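Local coordinates for protein F1 (Vaccinia virus ankara, PDB 4D2M) that probably blocks host cell apoptosis as a viral Bcl-2-like protein, capturing the BH3 segment of pro-apoptotic Bim, at residues A[94-99]-A[138-143]. The protein carries 1 engineered substitution. Sequence-based numbering, arbitrary orientation.
Sequences DKVSND and RLATIS
Val96 and Ser97 meet Leu139, Ala140 and Ser143 through aliphatic carbons and hydroxyls, with no flat side-chain group at the interface. Of the flat groups on helix 80-99, the Asp99 carboxylate lies away from the contact: Lys95 NZ reaches its OD2 from the syn side, 17° out of plane, in a salt bridge within the helix. Across the interface the segment axes approach to 9.0 Å at 73°. Val96 CG1, anti to the backbone N (chi1 169°), lies 4.0 Å from Ala140 CA and 3.7 Å from Ser143 OG, while CG2 rests 4.3 Å from Leu139 CB. Beside this apolar patch, Ser97 OG and Ser143 OG stand 3.0 Å apart. Both hydroxyls hydrogen-bond to the carbonyl of Cys93, one turn before Ser97, so Ser143 ties its helix to the backbone of the other. A water donates to Ser97 OG at 2.8 Å and to Ser143 O at 2.6 Å, adding a second polar link. Val96 and Leu139 also pack on an aromatic side chain of the bound peptide, and Ala140 on an apolar one. The chemistry is thus two-sided: apolar groups help line the BH3-binding groove of this Bcl-2-like fold, while shared hydrogen bonding satisfies the serine hydroxyls beside it.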
# COMPACT_ATOMS: atom_id res chain seq x y z
N ASP A 94 -26.53 0.20 -10.45
CA ASP A 94 -26.66 1.18 -11.53
C ASP A 94 -27.92 2.00 -11.33
O ASP A 94 -27.92 3.21 -11.53
CB ASP A 94 -26.68 0.50 -12.90
CG ASP A 94 -25.30 0.09 -13.38
OD1 ASP A 94 -24.35 0.09 -12.57
OD2 ASP A 94 -25.17 -0.25 -14.58
N LYS A 95 -29.00 1.33 -10.92
CA LYS A 95 -30.27 2.00 -10.70
C LYS A 95 -30.20 2.95 -9.51
O LYS A 95 -30.66 4.09 -9.58
CB LYS A 95 -31.39 0.98 -10.48
CG LYS A 95 -32.78 1.58 -10.54
CD LYS A 95 -33.86 0.53 -10.38
CE LYS A 95 -35.25 1.12 -10.58
NZ LYS A 95 -35.51 2.26 -9.65
N VAL A 96 -29.61 2.48 -8.41
CA VAL A 96 -29.41 3.30 -7.23
C VAL A 96 -28.53 4.50 -7.59
O VAL A 96 -28.84 5.63 -7.24
CB VAL A 96 -28.77 2.48 -6.07
CG1 VAL A 96 -28.29 3.36 -4.90
CG2 VAL A 96 -29.76 1.45 -5.56
N SER A 97 -27.45 4.24 -8.33
CA SER A 97 -26.52 5.30 -8.70
C SER A 97 -27.20 6.35 -9.58
O SER A 97 -26.90 7.54 -9.49
CB SER A 97 -25.31 4.72 -9.43
OG SER A 97 -24.52 3.95 -8.54
N ASN A 98 -28.12 5.91 -10.43
CA ASN A 98 -28.85 6.82 -11.30
C ASN A 98 -29.95 7.56 -10.55
O ASN A 98 -30.06 8.78 -10.63
CB ASN A 98 -29.46 6.07 -12.49
CG ASN A 98 -28.40 5.46 -13.39
OD1 ASN A 98 -27.33 6.02 -13.58
ND2 ASN A 98 -28.71 4.29 -13.95
N ASP A 99 -30.76 6.81 -9.80
CA ASP A 99 -31.87 7.37 -9.04
C ASP A 99 -31.40 8.40 -8.02
O ASP A 99 -32.03 9.44 -7.84
CB ASP A 99 -32.64 6.26 -8.34
CG ASP A 99 -33.51 5.46 -9.29
OD1 ASP A 99 -33.40 5.66 -10.52
OD2 ASP A 99 -34.30 4.61 -8.81
N ARG A 138 -26.93 -1.40 1.77
CA ARG A 138 -25.77 -2.10 1.26
C ARG A 138 -25.52 -1.74 -0.20
O ARG A 138 -24.38 -1.52 -0.60
CB ARG A 138 -25.95 -3.61 1.43
CG ARG A 138 -25.73 -4.06 2.87
CD ARG A 138 -26.59 -5.24 3.26
NE ARG A 138 -26.29 -5.67 4.62
CZ ARG A 138 -26.88 -5.18 5.71
NH1 ARG A 138 -27.82 -4.26 5.61
NH2 ARG A 138 -26.52 -5.63 6.91
N LEU A 139 -26.59 -1.68 -0.98
CA LEU A 139 -26.50 -1.27 -2.38
C LEU A 139 -26.08 0.20 -2.49
O LEU A 139 -25.30 0.56 -3.38
CB LEU A 139 -27.84 -1.47 -3.09
CG LEU A 139 -28.31 -2.92 -3.26
CD1 LEU A 139 -29.71 -2.96 -3.87
CD2 LEU A 139 -27.33 -3.71 -4.12
N ALA A 140 -26.59 1.03 -1.59
CA ALA A 140 -26.28 2.46 -1.61
C ALA A 140 -24.81 2.70 -1.28
O ALA A 140 -24.18 3.59 -1.84
CB ALA A 140 -27.18 3.20 -0.64
N THR A 141 -24.27 1.91 -0.36
CA THR A 141 -22.88 2.06 0.05
C THR A 141 -21.95 1.69 -1.10
O THR A 141 -20.97 2.38 -1.36
CB THR A 141 -22.54 1.20 1.27
OG1 THR A 141 -23.43 1.51 2.34
CG2 THR A 141 -21.11 1.46 1.72
N ILE A 142 -22.26 0.60 -1.79
CA ILE A 142 -21.50 0.20 -2.96
C ILE A 142 -21.50 1.32 -3.99
O ILE A 142 -20.45 1.68 -4.52
CB ILE A 142 -22.06 -1.09 -3.58
CG1 ILE A 142 -21.93 -2.26 -2.60
CG2 ILE A 142 -21.33 -1.44 -4.88
CD1 ILE A 142 -22.74 -3.49 -2.97
N SER A 143 -22.68 1.86 -4.27
CA SER A 143 -22.81 2.94 -5.25
C SER A 143 -21.99 4.16 -4.84
O SER A 143 -21.35 4.79 -5.67
CB SER A 143 -24.28 3.32 -5.42
OG SER A 143 -25.00 2.32 -6.12
O HOH W 1 -22.39 5.71 -7.91